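Local structure of A-type flavoprotein (Giardia intestinalis, 2Q9U) at the interface of chains A and B. The protein scavenges O2 with a diiron centre in a beta-lactamase-like domain and an FMN-binding flavodoxin-like domain that probably passes electrons to it. Sequence-based numbering; all coordinates share one arbitrary frame. Chains: chain A/B, A-type flavoprotein.

The interface of chains A and B. Residues chain A 323-324, 327-328; chain B 298, 324, 328, 331.
Helix 324-336 of the flavodoxin-like domain meets its copy from the other chain, and A:Pro324 starts the helix on the chain A side. The ring of A:Pro324 sits between two side chains of chain B, B:Asn331 over one face and B:Ile298 on the opposite side. Both cross it at about a right angle. The carboxamide of B:Asn331 lies over its face of the ring, tilted by about 35° from the ring plane with the oxygen end nearer. This oxygen, OD1, is 3.3 Å from the ring carbon CG of A:Pro324. The amide carbon CG of B:Asn331 lies 3.8 Å from CA of A:Pro324. CG of B:Asn331 stands anti to its own backbone N (chi1 165°), which brings the amide over the ring. The amide nitrogen ND2 turns instead to the methyl CB of A:Ala327, 3.8 Å away. B:Ile298, at the start of helix 298-306, reaches the proline with the end of its longer branch. Its CD1 comes in obliquely near CB and CG of A:Pro324, 3.9 Å from CG. Nearer the symmetry axis the small alanines let the two helices come close. CB of A:Ala328 and CB of B:Ala328 are 4.0 Å apart. Each methyl also packs on the partner's first turn: CB of B:Ala328 is 3.4 Å from the carbonyl O of A:Pro324, and A:Ala328 makes the matching contact with B:Pro324. Among these residues the touching is van der Waals. The two-fold interface repeats it with the chains exchanged. The structure alone does not show whether this pair forms in solution. In the A/B pair of the deposited four-chain assembly the patch lies centrally between the two flavodoxin-like domains, with the beta-lactamase-like domains farther out on either side.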
ATOM      1  N   MET A 323     -15.718 -10.167  -9.944  1.00 12.28           N
ATOM      2  CA  MET A 323     -14.534 -10.042  -9.077  1.00 12.17           C
ATOM      3  C   MET A 323     -14.944  -9.406  -7.735  1.00 12.10           C
ATOM      4  O   MET A 323     -15.821  -8.520  -7.721  1.00 11.85           O
ATOM      5  CB  MET A 323     -13.438  -9.246  -9.778  1.00 11.49           C
ATOM      6  CG  MET A 323     -12.817 -10.030 -10.975  1.00 11.92           C
ATOM      7  SD  MET A 323     -11.460  -9.146 -11.781  1.00 15.43           S
ATOM      8  CE  MET A 323     -10.188  -9.311 -10.518  1.00 16.45           C
ATOM      9  N   PRO A 324     -14.341  -9.878  -6.595  1.00 11.47           N
ATOM     10  CA  PRO A 324     -14.673  -9.370  -5.261  1.00 11.13           C
ATOM     11  C   PRO A 324     -14.580  -7.843  -5.172  1.00 10.36           C
ATOM     12  O   PRO A 324     -15.411  -7.227  -4.498  1.00 10.12           O
ATOM     13  CB  PRO A 324     -13.605 -10.032  -4.361  1.00 11.28           C
ATOM     14  CG  PRO A 324     -13.305 -11.361  -5.083  1.00 11.50           C
ATOM     15  CD  PRO A 324     -13.309 -10.942  -6.537  1.00 11.46           C
ATOM     16  N   ALA A 327     -17.762  -6.360  -6.490  1.00 10.60           N
ATOM     17  CA  ALA A 327     -18.806  -6.590  -5.441  1.00 10.58           C
ATOM     18  C   ALA A 327     -18.699  -5.539  -4.311  1.00  9.94           C
ATOM     19  O   ALA A 327     -19.715  -5.006  -3.816  1.00  9.12           O
ATOM     20  CB  ALA A 327     -18.708  -8.023  -4.862  1.00 11.15           C
ATOM     21  N   ALA A 328     -17.477  -5.215  -3.921  1.00  8.67           N
ATOM     22  CA  ALA A 328     -17.313  -4.207  -2.857  1.00  9.56           C
ATOM     23  C   ALA A 328     -17.787  -2.846  -3.359  1.00  9.79           C
ATOM     24  O   ALA A 328     -18.546  -2.142  -2.664  1.00  9.79           O
ATOM     25  CB  ALA A 328     -15.861  -4.157  -2.370  1.00  9.96           C
TER
ATOM     26  N   ILE B 298      -8.084 -10.781   0.633  1.00 10.10           N
ATOM     27  CA  ILE B 298      -8.971 -11.902   0.321  1.00 10.33           C
ATOM     28  C   ILE B 298      -8.152 -13.194   0.121  1.00  9.07           C
ATOM     29  O   ILE B 298      -8.661 -14.290   0.320  1.00  8.06           O
ATOM     30  CB  ILE B 298      -9.867 -11.590  -0.937  1.00 10.20           C
ATOM     31  CG1 ILE B 298      -8.986 -11.204  -2.155  1.00 10.59           C
ATOM     32  CG2 ILE B 298     -10.948 -10.514  -0.587  1.00 10.80           C
ATOM     33  CD1 ILE B 298      -9.723 -11.194  -3.498  1.00 12.84           C
ATOM     34  N   PRO B 324     -18.200  -2.851   2.718  1.00 11.47           N
ATOM     35  CA  PRO B 324     -17.823  -3.342   1.389  1.00 11.13           C
ATOM     36  C   PRO B 324     -16.715  -4.399   1.443  1.00 10.36           C
ATOM     37  O   PRO B 324     -16.758  -5.356   0.665  1.00 10.12           O
ATOM     38  CB  PRO B 324     -17.322  -2.066   0.676  1.00 11.28           C
ATOM     39  CG  PRO B 324     -18.146  -0.942   1.336  1.00 11.50           C
ATOM     40  CD  PRO B 324     -18.164  -1.369   2.787  1.00 11.46           C
ATOM     41  N   ALA B 328     -16.766  -8.180  -0.159  1.00  8.67           N
ATOM     42  CA  ALA B 328     -15.756  -8.728  -1.083  1.00  9.56           C
ATOM     43  C   ALA B 328     -15.284 -10.091  -0.582  1.00  9.79           C
ATOM     44  O   ALA B 328     -15.212 -11.063  -1.358  1.00  9.79           O
ATOM     45  CB  ALA B 328     -14.587  -7.753  -1.257  1.00  9.96           C
ATOM     46  N   ASN B 331     -18.028 -12.675  -1.220  1.00 12.10           N
ATOM     47  CA  ASN B 331     -18.026 -12.991  -2.663  1.00 12.75           C
ATOM     48  C   ASN B 331     -16.926 -14.011  -2.998  1.00 12.11           C
ATOM     49  O   ASN B 331     -17.164 -15.033  -3.676  1.00 11.41           O
ATOM     50  CB  ASN B 331     -17.846 -11.701  -3.492  1.00 12.55           C
ATOM     51  CG  ASN B 331     -17.471 -11.977  -4.976  1.00 14.17           C
ATOM     52  OD1 ASN B 331     -16.377 -12.464  -5.268  1.00 15.58           O
ATOM     53  ND2 ASN B 331     -18.355 -11.617  -5.896  1.00 14.17           N
TER